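Local structure of extracellular ligand-binding receptor (Verminephrobacter eiseniae, 4M88) at residues E58-Q63 and D90-T95; N102-A107 and Q288-L293; V121-K126 and R342-G347; E131-A136 and Q162-T167; A295-E300 and F330-S335. The protein probably binds a small solute, perhaps an amino acid, outside the cell membrane for uptake by an ABC transporter. All coordinates share one frame; numbering follows the deposited sequence.

Interaction 1: E58-Q63 and D90-T95; sequences EGFAEQ and DKLLDT
Ala61 and Asp90 bring the two backbones closest, with 8.2 Å from the CA of Ala61 to the CA of Asp90. The contact belongs to the parallel alpha/beta domain that holds strands 45-52 and 74-76. Residues 58-63 lie on helix 57-68, which links those two strands in a beta-alpha-beta unit. Residues 90-95 follow helix 81-89, which belongs to the next such unit. At Lys91 the chain leaves helix 81-89 through a Schellman motif, and a type I turn runs on from Lys91 to Asp94. Leu92 lies inside this turn and directs its side chain at helix 57-68.

The apolar part is small. Phe60 carries its CG anti to the backbone N (chi1 -169°), and the ring brings its edge toward the turn. Leu92 meets that edge near the ring plane, not over a face. Leu92 CD1 is the branch that continues the side chain outward, anti to CA. Phe60 also packs on Ala83 and Met87 of helix 81-89, and Leu92 on Phe64, so the pair extends a larger layer between the helices.

The polar side is different. The Asp90 carboxylate comes alongside the methyl of Ala61, with OD2 of Asp90 4.3 Å from CB of Ala61. Its polar partner is Arg86, which also forms a salt bridge with Glu58. Arg86 thus joins two acids whose oxygens, Glu58 OE2 and Asp90 OD2, stay 6.8 Å apart. The one direct apolar touch is CE2 of Phe60 on CD1 of Leu92, at 4.2 Å.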
# COMPACT_ATOMS: atom_id res chain seq x y z
N GLU A 58 7.35 -8.34 -16.89
CA GLU A 58 7.78 -8.06 -18.25
C GLU A 58 7.38 -6.65 -18.67
O GLU A 58 8.17 -5.93 -19.27
CB GLU A 58 7.18 -9.06 -19.24
CG GLU A 58 8.20 -10.02 -19.82
CD GLU A 58 9.42 -9.32 -20.40
OE1 GLU A 58 9.27 -8.25 -21.03
OE2 GLU A 58 10.53 -9.86 -20.22
N GLY A 59 6.16 -6.27 -18.31
CA GLY A 59 5.67 -4.95 -18.65
C GLY A 59 6.46 -3.87 -17.94
O GLY A 59 6.74 -2.81 -18.50
N PHE A 60 6.83 -4.14 -16.69
CA PHE A 60 7.62 -3.17 -15.95
C PHE A 60 9.01 -3.02 -16.56
O PHE A 60 9.48 -1.89 -16.77
CB PHE A 60 7.77 -3.55 -14.48
CG PHE A 60 8.35 -2.45 -13.65
CD1 PHE A 60 7.53 -1.48 -13.10
CD2 PHE A 60 9.72 -2.37 -13.44
CE1 PHE A 60 8.06 -0.45 -12.33
CE2 PHE A 60 10.26 -1.34 -12.68
CZ PHE A 60 9.43 -0.38 -12.12
N ALA A 61 9.66 -4.14 -16.83
CA ALA A 61 10.97 -4.15 -17.48
C ALA A 61 10.96 -3.36 -18.78
O ALA A 61 11.91 -2.63 -19.08
CB ALA A 61 11.42 -5.58 -17.74
N GLU A 62 9.90 -3.52 -19.57
CA GLU A 62 9.75 -2.78 -20.81
C GLU A 62 9.59 -1.27 -20.60
O GLU A 62 10.17 -0.47 -21.33
CB GLU A 62 8.54 -3.30 -21.59
CG GLU A 62 8.69 -4.71 -22.11
CD GLU A 62 7.42 -5.24 -22.76
OE1 GLU A 62 6.48 -4.43 -22.95
OE2 GLU A 62 7.37 -6.45 -23.07
N GLN A 63 8.79 -0.88 -19.62
CA GLN A 63 8.50 0.54 -19.41
C GLN A 63 9.61 1.32 -18.70
O GLN A 63 9.71 2.53 -18.89
CB GLN A 63 7.19 0.72 -18.64
CG GLN A 63 5.97 0.24 -19.43
CD GLN A 63 5.91 0.83 -20.82
OE1 GLN A 63 6.21 2.01 -21.02
NE2 GLN A 63 5.57 0.00 -21.80
N ASP A 90 16.46 -7.40 -11.67
CA ASP A 90 17.20 -6.94 -12.85
C ASP A 90 18.19 -5.84 -12.48
O ASP A 90 18.91 -5.34 -13.35
CB ASP A 90 16.23 -6.44 -13.92
CG ASP A 90 15.62 -7.56 -14.74
OD1 ASP A 90 15.92 -8.75 -14.44
OD2 ASP A 90 14.84 -7.26 -15.67
N LYS A 91 18.21 -5.47 -11.20
CA LYS A 91 19.08 -4.41 -10.67
C LYS A 91 18.97 -3.11 -11.47
O LYS A 91 19.96 -2.43 -11.70
CB LYS A 91 20.53 -4.90 -10.59
CG LYS A 91 20.65 -6.33 -10.08
CD LYS A 91 21.54 -6.43 -8.85
CE LYS A 91 22.99 -6.17 -9.21
NZ LYS A 91 23.82 -5.81 -8.01
N LEU A 92 17.75 -2.79 -11.87
CA LEU A 92 17.49 -1.63 -12.72
C LEU A 92 17.92 -0.32 -12.05
O LEU A 92 18.30 0.62 -12.74
CB LEU A 92 16.01 -1.55 -13.08
CG LEU A 92 15.47 -2.72 -13.89
CD1 LEU A 92 14.00 -2.51 -14.20
CD2 LEU A 92 16.28 -2.93 -15.16
N LEU A 93 17.84 -0.28 -10.72
CA LEU A 93 18.15 0.95 -9.98
C LEU A 93 19.64 1.21 -9.76
O LEU A 93 20.02 2.33 -9.40
CB LEU A 93 17.41 0.96 -8.63
CG LEU A 93 15.89 1.04 -8.74
CD1 LEU A 93 15.27 1.10 -7.34
CD2 LEU A 93 15.52 2.26 -9.56
N ASP A 94 20.49 0.20 -9.97
CA ASP A 94 21.91 0.34 -9.65
C ASP A 94 22.61 1.55 -10.29
O ASP A 94 23.42 2.23 -9.65
CB ASP A 94 22.67 -0.94 -10.00
CG ASP A 94 22.45 -2.04 -8.99
OD1 ASP A 94 21.61 -1.87 -8.08
OD2 ASP A 94 23.11 -3.09 -9.12
N THR A 95 22.32 1.81 -11.56
CA THR A 95 22.98 2.93 -12.23
C THR A 95 22.00 3.98 -12.77
O THR A 95 22.39 4.94 -13.44
CB THR A 95 23.88 2.44 -13.37
OG1 THR A 95 23.18 1.48 -14.16
CG2 THR A 95 25.15 1.79 -12.81

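Interaction 2: N102-A107 and Q288-L293; sequences NGVPGA and QLEGYL
Asn102 and Glu290 form the hydrogen bond of this contact. ND2 of Asn102 donates to OE2 of Glu290 over 2.7 Å, with an N-H...O angle of 163°. The acceptor lies practically in the amide plane. The donor meets OE2 on its anti side, somewhat out of the carboxylate plane. The two flat groups are turned 45° against each other, and the side chains cross at about a right angle. Glu290 reaches out from helix 286-303 as an extended chain, with CG anti to the backbone N (chi1 -175°).

Van der Waals contact is slight: the CG2 methyl of Val104 lies 3.5 Å from OE2 of Glu290. The contact joins the loop after strand 99-101, at the C-terminal end of that strand of the parallel sheet, to helix 286-303.

Partners outside the segments fix both polar groups. OD1 of Asn102 accepts from the backbone N of Val121 and of Arg122, and ND2 also bonds to Ser77 OG. OE1 of Glu290 forms a salt bridge with Arg122.

All three touching residues are buried near the centre of the chain. The nearby charge of Arg122 is consistent with Glu290 keeping a charged carboxylate despite its burial.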
# COMPACT_ATOMS: atom_id res chain seq x y z
N ASN A 102 7.97 5.09 -2.49
CA ASN A 102 6.91 4.15 -2.14
C ASN A 102 6.85 2.96 -3.09
O ASN A 102 7.30 3.02 -4.24
CB ASN A 102 5.54 4.82 -2.00
CG ASN A 102 4.62 4.06 -1.05
OD1 ASN A 102 5.05 3.61 0.02
ND2 ASN A 102 3.36 3.88 -1.45
N GLY A 103 6.30 1.86 -2.58
CA GLY A 103 6.11 0.65 -3.35
C GLY A 103 4.93 -0.08 -2.73
O GLY A 103 4.78 -0.08 -1.51
N VAL A 104 4.09 -0.65 -3.59
CA VAL A 104 2.95 -1.46 -3.15
C VAL A 104 3.05 -2.80 -3.87
O VAL A 104 3.13 -2.83 -5.09
CB VAL A 104 1.63 -0.81 -3.58
CG1 VAL A 104 0.43 -1.69 -3.19
CG2 VAL A 104 1.50 0.58 -3.00
N PRO A 105 3.02 -3.91 -3.12
CA PRO A 105 2.78 -4.05 -1.69
C PRO A 105 4.05 -3.84 -0.88
O PRO A 105 5.15 -3.88 -1.44
CB PRO A 105 2.36 -5.51 -1.56
CG PRO A 105 3.16 -6.20 -2.62
CD PRO A 105 3.20 -5.22 -3.77
N GLY A 106 3.88 -3.67 0.43
CA GLY A 106 5.00 -3.54 1.34
C GLY A 106 5.54 -4.88 1.81
O GLY A 106 5.92 -5.03 2.97
N ALA A 107 5.60 -5.86 0.90
CA ALA A 107 6.07 -7.20 1.25
C ALA A 107 7.49 -7.14 1.81
O ALA A 107 8.32 -6.35 1.35
CB ALA A 107 6.01 -8.12 0.04
N GLN A 288 -5.92 6.35 -3.08
CA GLN A 288 -5.85 7.77 -3.41
C GLN A 288 -4.97 8.50 -2.41
O GLN A 288 -4.13 9.31 -2.78
CB GLN A 288 -7.25 8.39 -3.45
CG GLN A 288 -8.04 7.89 -4.66
CD GLN A 288 -9.51 8.17 -4.56
OE1 GLN A 288 -10.02 8.46 -3.48
NE2 GLN A 288 -10.22 8.08 -5.69
N LEU A 289 -5.16 8.22 -1.12
CA LEU A 289 -4.38 8.90 -0.10
C LEU A 289 -2.91 8.51 -0.19
O LEU A 289 -2.03 9.34 -0.00
CB LEU A 289 -4.94 8.64 1.30
CG LEU A 289 -4.16 9.26 2.46
CD1 LEU A 289 -4.02 10.76 2.28
CD2 LEU A 289 -4.87 8.96 3.77
N GLU A 290 -2.65 7.24 -0.49
CA GLU A 290 -1.28 6.76 -0.64
C GLU A 290 -0.58 7.47 -1.79
O GLU A 290 0.60 7.83 -1.69
CB GLU A 290 -1.26 5.25 -0.88
CG GLU A 290 0.15 4.66 -0.92
CD GLU A 290 0.19 3.20 -0.47
OE1 GLU A 290 -0.88 2.55 -0.38
OE2 GLU A 290 1.31 2.71 -0.19
N GLY A 291 -1.30 7.66 -2.89
CA GLY A 291 -0.70 8.32 -4.05
C GLY A 291 -0.43 9.78 -3.72
O GLY A 291 0.62 10.33 -4.06
N TYR A 292 -1.37 10.41 -3.03
CA TYR A 292 -1.20 11.80 -2.62
C TYR A 292 0.02 11.96 -1.70
O TYR A 292 0.84 12.85 -1.91
CB TYR A 292 -2.48 12.28 -1.95
CG TYR A 292 -2.39 13.66 -1.34
CD1 TYR A 292 -2.72 14.78 -2.08
CD2 TYR A 292 -1.97 13.84 -0.02
CE1 TYR A 292 -2.65 16.06 -1.53
CE2 TYR A 292 -1.89 15.11 0.55
CZ TYR A 292 -2.22 16.21 -0.22
OH TYR A 292 -2.14 17.47 0.33
N LEU A 293 0.15 11.09 -0.71
CA LEU A 293 1.26 11.21 0.25
C LEU A 293 2.60 10.85 -0.38
O LEU A 293 3.65 11.39 0.01
CB LEU A 293 1.00 10.35 1.49
CG LEU A 293 -0.09 10.89 2.42
CD1 LEU A 293 -0.44 9.92 3.54
CD2 LEU A 293 0.32 12.24 3.00

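Interaction 3: V121-K126 and R342-G347; sequences VRAGDK and RYVNIG
Ala123 lays its CB methyl against the carbonyl of Tyr343 and the side chain of Val344. The methyl is 3.4 Å from the carbonyl O of Tyr343 and 3.7 Å from CG2 of Val344. The backbones are close here as well, with 5.2 Å from the CA of Ala123 to the CA of Arg342. Val344 has CG1 anti to its backbone N (chi1 159°). This leaves CG2, beside that N, to meet Ala123. The other branch, CG1, turns to Glu131 on helix 125-138.

A water ties the two backbones together. It accepts from the N of Ala123 at 2.9 Å and donates to the O of Tyr343 at 2.8 Å. The same carbonyl therefore receives a water hydrogen and also lies against the alanine methyl. The two chains are bridged without a direct bond between their peptide groups.

The Tyr343 ring leads away from Ala123. Its hydroxyl is held within its own segment, where ND2 of Asn345 donates to OH of Tyr343 over 3.2 Å. That bond is nearly straight, at 165°, and the hydroxyl lies close to the Asn345 amide plane. In 121-126, Gly124 is at the N-cap position of helix 125-138. Beyond the two segments, Gln127 of that helix bonds to the carbonyl of Arg342.

Residues 121-126 run from strand 118-119 of one sheet into helix 125-138. Residues 342-347 lead into strand 345-349 of the other sheet. Two connections side by side between two alpha/beta domains are consistent with the hinge of type I periplasmic binding proteins, the group that includes leucine-binding protein.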
# COMPACT_ATOMS: atom_id res chain seq x y z
N VAL A 121 6.98 4.77 1.92
CA VAL A 121 6.14 5.71 2.65
C VAL A 121 5.16 4.95 3.56
O VAL A 121 4.84 5.41 4.65
CB VAL A 121 5.41 6.66 1.68
CG1 VAL A 121 4.47 7.58 2.43
CG2 VAL A 121 6.43 7.49 0.90
N ARG A 122 4.69 3.80 3.11
CA ARG A 122 3.78 3.00 3.93
C ARG A 122 4.58 2.09 4.84
O ARG A 122 5.69 1.66 4.50
CB ARG A 122 2.86 2.15 3.06
CG ARG A 122 3.64 1.20 2.14
CD ARG A 122 2.77 0.07 1.64
NE ARG A 122 1.48 0.59 1.18
CZ ARG A 122 0.32 -0.03 1.36
NH1 ARG A 122 -0.81 0.51 0.91
NH2 ARG A 122 0.30 -1.21 1.97
N ALA A 123 4.00 1.77 6.00
CA ALA A 123 4.59 0.76 6.87
C ALA A 123 4.63 -0.57 6.12
O ALA A 123 3.81 -0.82 5.21
CB ALA A 123 3.78 0.62 8.15
N GLY A 124 5.57 -1.44 6.48
CA GLY A 124 5.68 -2.71 5.79
C GLY A 124 4.65 -3.75 6.22
O GLY A 124 4.07 -3.64 7.30
N ASP A 125 4.42 -4.74 5.35
CA ASP A 125 3.57 -5.88 5.67
C ASP A 125 3.99 -6.53 6.98
O ASP A 125 3.14 -7.01 7.73
CB ASP A 125 3.61 -6.92 4.54
CG ASP A 125 2.79 -6.50 3.33
OD1 ASP A 125 2.26 -5.37 3.33
OD2 ASP A 125 2.69 -7.31 2.37
N LYS A 126 5.29 -6.54 7.27
CA LYS A 126 5.75 -7.24 8.48
C LYS A 126 5.19 -6.59 9.74
O LYS A 126 4.68 -7.27 10.65
CB LYS A 126 7.28 -7.30 8.52
CG LYS A 126 7.83 -8.01 9.75
CD LYS A 126 9.32 -8.30 9.60
CE LYS A 126 9.90 -8.80 10.92
NZ LYS A 126 11.24 -9.40 10.70
N ARG A 342 6.37 4.08 10.58
CA ARG A 342 5.94 2.95 11.41
C ARG A 342 4.47 3.11 11.85
O ARG A 342 4.02 2.47 12.82
CB ARG A 342 6.84 2.79 12.63
CG ARG A 342 8.15 2.03 12.37
CD ARG A 342 8.76 1.51 13.70
NE ARG A 342 8.60 0.07 13.87
CZ ARG A 342 8.10 -0.52 14.96
NH1 ARG A 342 7.71 0.20 16.00
NH2 ARG A 342 8.00 -1.85 15.01
N TYR A 343 3.73 3.94 11.13
CA TYR A 343 2.31 4.13 11.42
C TYR A 343 1.50 2.89 11.01
O TYR A 343 1.50 2.50 9.86
CB TYR A 343 1.76 5.37 10.69
CG TYR A 343 0.29 5.66 10.94
CD1 TYR A 343 -0.10 6.67 11.80
CD2 TYR A 343 -0.71 4.92 10.30
CE1 TYR A 343 -1.45 6.93 12.03
CE2 TYR A 343 -2.06 5.17 10.53
CZ TYR A 343 -2.42 6.19 11.39
OH TYR A 343 -3.75 6.44 11.62
N VAL A 344 0.81 2.29 11.97
CA VAL A 344 -0.10 1.19 11.66
C VAL A 344 -1.33 1.36 12.56
O VAL A 344 -1.20 1.59 13.75
CB VAL A 344 0.58 -0.17 11.92
CG1 VAL A 344 -0.46 -1.25 12.10
CG2 VAL A 344 1.54 -0.54 10.79
N ASN A 345 -2.52 1.25 11.98
CA ASN A 345 -3.73 1.49 12.76
C ASN A 345 -4.82 0.54 12.25
O ASN A 345 -5.15 0.55 11.06
CB ASN A 345 -4.17 2.95 12.60
CG ASN A 345 -5.23 3.36 13.62
OD1 ASN A 345 -5.70 2.56 14.42
ND2 ASN A 345 -5.60 4.64 13.59
N ILE A 346 -5.36 -0.29 13.13
CA ILE A 346 -6.34 -1.26 12.67
C ILE A 346 -7.74 -0.68 12.76
O ILE A 346 -8.17 -0.26 13.84
CB ILE A 346 -6.29 -2.54 13.50
CG1 ILE A 346 -4.91 -3.17 13.42
CG2 ILE A 346 -7.35 -3.51 13.02
CD1 ILE A 346 -4.77 -4.41 14.26
N GLY A 347 -8.43 -0.66 11.63
CA GLY A 347 -9.83 -0.27 11.62
C GLY A 347 -10.68 -1.52 11.55
O GLY A 347 -10.24 -2.54 11.03
O HOH W 1 2.50 3.73 7.54

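Interaction 4: E131-A136 and Q162-T167; sequences EIVSHA and QEAVKT
Val133 and Val165 both hold CG1 anti to the backbone N, at chi1 -180° and 165°. In each residue CG2 then stands beside the N. The side chains cross at about a right angle, and CG2 of Val165 faces both methyls of Val133. CG1 of Val133 meets CG2 of Val165 at 3.9 Å. The second branch of Val133 is shared. Its CG2 lies 4.1 Å from CB of Ala164 and equally far from CG2 of Val165.

Val133 therefore fits its two methyls against neighbouring residues of one helical turn. Its CB is directed toward the partner helix, as is that of Ala164. The small methyl of Ala164 lets the helices come near, with 6.6 Å from the CA of Val133 to the CA of Val165. All three side chains are buried and purely apolar, so this is van der Waals packing. Val168 and Ile173 pack on Val133 too, and Leu175 of strand 174-180 packs on Val165.

Beside the contact, Thr167 turns its hydroxyl back, and OG1 donates to the O of Glu163 at 3.0 Å. The hydroxyl stands 26° out of the carbonyl plane. The backbone N of Thr167 also bonds to the O of Ala164, which ties Thr167 to the turn before it.

Helix 125-138 comes before strand 143-149, and helix 152-166 joins that strand to strand 174-180 at the edge of the sheet. The contact packs two neighbouring helices that flank the sheet, as in the Rossmann-like alpha/beta domains of periplasmic binding proteins.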
# COMPACT_ATOMS: atom_id res chain seq x y z
N GLU A 131 1.18 -6.47 14.10
CA GLU A 131 0.05 -5.78 14.72
C GLU A 131 -1.23 -6.61 14.68
O GLU A 131 -1.98 -6.65 15.66
CB GLU A 131 -0.18 -4.44 14.00
CG GLU A 131 -1.31 -3.62 14.57
CD GLU A 131 -0.90 -2.83 15.79
OE1 GLU A 131 0.27 -2.95 16.22
OE2 GLU A 131 -1.74 -2.07 16.32
N ILE A 132 -1.50 -7.27 13.56
CA ILE A 132 -2.69 -8.13 13.44
C ILE A 132 -2.62 -9.26 14.45
O ILE A 132 -3.61 -9.58 15.13
CB ILE A 132 -2.81 -8.75 12.06
CG1 ILE A 132 -3.41 -7.76 11.09
CG2 ILE A 132 -3.74 -9.97 12.09
CD1 ILE A 132 -3.50 -8.29 9.69
N VAL A 133 -1.44 -9.88 14.58
CA VAL A 133 -1.33 -11.01 15.48
C VAL A 133 -1.47 -10.57 16.95
O VAL A 133 -2.07 -11.27 17.76
CB VAL A 133 -0.05 -11.83 15.23
CG1 VAL A 133 0.02 -13.00 16.19
CG2 VAL A 133 -0.06 -12.35 13.80
N SER A 134 -0.94 -9.39 17.27
CA SER A 134 -1.14 -8.80 18.60
C SER A 134 -2.64 -8.55 18.86
O SER A 134 -3.17 -8.84 19.94
CB SER A 134 -0.37 -7.48 18.70
OG SER A 134 -0.73 -6.77 19.87
N HIS A 135 -3.31 -8.00 17.86
CA HIS A 135 -4.73 -7.67 17.96
C HIS A 135 -5.54 -8.94 18.16
O HIS A 135 -6.45 -8.98 18.99
CB HIS A 135 -5.17 -6.93 16.70
CG HIS A 135 -6.63 -6.61 16.64
ND1 HIS A 135 -7.19 -5.53 17.29
CD2 HIS A 135 -7.64 -7.22 15.98
CE1 HIS A 135 -8.49 -5.50 17.04
NE2 HIS A 135 -8.79 -6.51 16.25
N ALA A 136 -5.21 -9.99 17.41
CA ALA A 136 -5.92 -11.26 17.52
C ALA A 136 -5.84 -11.80 18.94
O ALA A 136 -6.82 -12.30 19.49
CB ALA A 136 -5.37 -12.28 16.52
N GLN A 162 4.08 -16.69 10.24
CA GLN A 162 4.59 -17.80 11.05
C GLN A 162 5.58 -17.30 12.10
O GLN A 162 5.56 -17.75 13.26
CB GLN A 162 5.26 -18.86 10.17
CG GLN A 162 4.30 -19.54 9.20
CD GLN A 162 5.00 -20.49 8.24
OE1 GLN A 162 6.23 -20.46 8.10
NE2 GLN A 162 4.23 -21.33 7.57
N GLU A 163 6.45 -16.36 11.72
CA GLU A 163 7.45 -15.84 12.65
C GLU A 163 6.78 -14.96 13.72
O GLU A 163 7.16 -14.99 14.90
CB GLU A 163 8.52 -15.04 11.91
CG GLU A 163 9.56 -14.40 12.82
CD GLU A 163 10.51 -15.41 13.46
OE1 GLU A 163 10.51 -16.60 13.05
OE2 GLU A 163 11.25 -15.01 14.39
N ALA A 164 5.77 -14.20 13.31
CA ALA A 164 5.05 -13.33 14.24
C ALA A 164 4.32 -14.13 15.30
O ALA A 164 4.33 -13.78 16.48
CB ALA A 164 4.06 -12.43 13.48
N VAL A 165 3.67 -15.22 14.88
CA VAL A 165 2.90 -16.05 15.79
C VAL A 165 3.81 -16.77 16.79
O VAL A 165 3.45 -16.98 17.96
CB VAL A 165 2.01 -17.07 15.02
CG1 VAL A 165 1.51 -18.16 15.92
CG2 VAL A 165 0.84 -16.35 14.35
N LYS A 166 5.00 -17.14 16.35
CA LYS A 166 5.86 -17.89 17.26
C LYS A 166 6.59 -16.98 18.26
O LYS A 166 7.17 -17.45 19.24
CB LYS A 166 6.76 -18.88 16.50
CG LYS A 166 8.15 -18.40 16.17
CD LYS A 166 8.99 -19.52 15.55
CE LYS A 166 8.34 -20.07 14.28
NZ LYS A 166 9.28 -20.90 13.47
N THR A 167 6.51 -15.67 18.03
CA THR A 167 7.09 -14.69 18.94
C THR A 167 6.10 -13.64 19.49
O THR A 167 6.53 -12.55 19.87
CB THR A 167 8.25 -13.91 18.30
OG1 THR A 167 7.76 -13.12 17.21
CG2 THR A 167 9.34 -14.84 17.80

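Interaction 5: A295-E300 and F330-S335; sequences ARTVGE and FHLDFS
Phe334 turns the edge of its ring to Thr297. The methyl CG2 of Thr297 lies near the ring plane, 4.2 Å from CE2 of Phe334. The same ring also meets Phe119 in an edge-to-face pair, and Leu319 of helix 312-321 packs on it. A second flat group, the guanidinium of Arg296, is bound at its edge. NE of Arg296 donates to OE2 of Glu300 over 3.0 Å at 161°, close to the guanidinium plane. This salt bridge spans one turn of helix 286-303 and uses the anti lone pair of OE2. A further salt bridge runs from Arg296 to Glu269.

Thr297 carries the contact with both branches. Its OG1 stands beside the backbone N (chi1 -66°), where it bonds to the O of Leu293, one turn back. The same OG1 packs closely on Leu332, 3.2 Å from CD1, and the two side chains cross at about a right angle. The hydroxyl thus has its polar partner within its own helix and meets Leu332 by packing.

Asp333 begins an Asx turn. Its OD1 accepts from the N of Ser335 at 2.9 Å and from the OG of Ser335 as well.

Strands 325-327 and 330-332 form a beta hairpin. Leu332, and Phe334 just after it, set that hairpin and the chain beyond it against helix 286-303, which also packs on helix 18-37.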
# COMPACT_ATOMS: atom_id res chain seq x y z
N ALA A 295 3.45 11.34 -3.54
CA ALA A 295 3.82 12.51 -4.33
C ALA A 295 4.18 13.68 -3.41
O ALA A 295 5.14 14.40 -3.67
CB ALA A 295 2.68 12.89 -5.28
N ARG A 296 3.42 13.88 -2.34
CA ARG A 296 3.70 14.99 -1.45
C ARG A 296 5.05 14.85 -0.73
O ARG A 296 5.70 15.85 -0.43
CB ARG A 296 2.58 15.17 -0.43
CG ARG A 296 2.79 16.39 0.44
CD ARG A 296 1.51 16.85 1.10
NE ARG A 296 1.78 17.92 2.05
CZ ARG A 296 0.86 18.45 2.85
NH1 ARG A 296 -0.39 18.00 2.80
NH2 ARG A 296 1.20 19.41 3.70
N THR A 297 5.47 13.62 -0.47
CA THR A 297 6.79 13.37 0.10
C THR A 297 7.88 13.93 -0.81
O THR A 297 8.82 14.60 -0.34
CB THR A 297 7.01 11.87 0.27
OG1 THR A 297 6.09 11.41 1.26
CG2 THR A 297 8.43 11.57 0.72
N VAL A 298 7.75 13.68 -2.10
CA VAL A 298 8.69 14.25 -3.06
C VAL A 298 8.64 15.77 -3.03
O VAL A 298 9.68 16.42 -3.00
CB VAL A 298 8.43 13.74 -4.48
CG1 VAL A 298 9.27 14.51 -5.47
CG2 VAL A 298 8.73 12.25 -4.57
N GLY A 299 7.43 16.32 -3.02
CA GLY A 299 7.24 17.76 -2.97
C GLY A 299 7.86 18.38 -1.73
O GLY A 299 8.56 19.39 -1.81
N GLU A 300 7.60 17.79 -0.57
CA GLU A 300 8.14 18.35 0.66
C GLU A 300 9.66 18.26 0.71
O GLU A 300 10.33 19.16 1.22
CB GLU A 300 7.50 17.72 1.91
CG GLU A 300 5.98 17.89 2.01
CD GLU A 300 5.52 19.34 2.19
OE1 GLU A 300 6.36 20.22 2.50
OE2 GLU A 300 4.30 19.60 2.02
N PHE A 330 1.07 13.49 9.56
CA PHE A 330 1.65 12.21 9.17
C PHE A 330 3.16 12.39 9.11
O PHE A 330 3.68 13.21 8.34
CB PHE A 330 1.11 11.76 7.81
CG PHE A 330 1.63 10.42 7.36
CD1 PHE A 330 1.16 9.25 7.95
CD2 PHE A 330 2.58 10.33 6.35
CE1 PHE A 330 1.64 8.01 7.55
CE2 PHE A 330 3.07 9.10 5.94
CZ PHE A 330 2.59 7.93 6.54
N HIS A 331 3.87 11.63 9.94
CA HIS A 331 5.31 11.80 10.08
C HIS A 331 6.05 10.80 9.21
O HIS A 331 5.60 9.67 9.02
CB HIS A 331 5.73 11.58 11.54
CG HIS A 331 5.12 12.54 12.50
ND1 HIS A 331 5.87 13.46 13.21
CD2 HIS A 331 3.84 12.73 12.88
CE1 HIS A 331 5.07 14.17 13.98
NE2 HIS A 331 3.83 13.75 13.80
N LEU A 332 7.20 11.24 8.70
CA LEU A 332 8.10 10.38 7.94
C LEU A 332 9.51 10.71 8.34
O LEU A 332 9.85 11.88 8.57
CB LEU A 332 7.96 10.66 6.44
CG LEU A 332 6.78 10.03 5.71
CD1 LEU A 332 6.78 10.52 4.28
CD2 LEU A 332 6.88 8.53 5.75
N ASP A 333 10.35 9.69 8.40
CA ASP A 333 11.76 9.87 8.73
C ASP A 333 12.56 8.80 8.01
O ASP A 333 12.35 7.61 8.26
CB ASP A 333 11.97 9.74 10.23
CG ASP A 333 13.40 10.09 10.66
OD1 ASP A 333 14.21 10.51 9.81
OD2 ASP A 333 13.71 9.95 11.87
N PHE A 334 13.48 9.21 7.14
CA PHE A 334 14.38 8.28 6.46
C PHE A 334 15.81 8.37 7.00
O PHE A 334 16.75 7.93 6.33
CB PHE A 334 14.37 8.56 4.95
CG PHE A 334 13.01 8.46 4.32
CD1 PHE A 334 12.42 7.23 4.08
CD2 PHE A 334 12.33 9.61 3.93
CE1 PHE A 334 11.16 7.13 3.47
CE2 PHE A 334 11.07 9.53 3.32
CZ PHE A 334 10.48 8.28 3.09
N SER A 335 15.98 8.93 8.20
CA SER A 335 17.30 9.09 8.82
C SER A 335 18.00 7.77 9.13
O SER A 335 19.23 7.69 9.12
CB SER A 335 17.18 9.84 10.15
OG SER A 335 16.74 11.17 9.98

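From the N terminus, interaction 1 comes first and joins helix 57-68 to the turn after helix 81-89, closing a short loop. Interaction 2 then opens at 102-107 and closes on helix 286-303. Interaction 3 opens at 121-126, inside that loop, and closes at 342-347, beyond it, so 2 and 3 cross. They touch where Arg122 meets Glu290. Interaction 4 is nested in both and packs helices of the second domain; its helix 125-138 begins in interaction 3. Interaction 5 follows 2 on helix 286-303 and is nested in 3. Centres of 1 and 4 are about 34 Å apart, in different domains, while 2 and 3 lie between them.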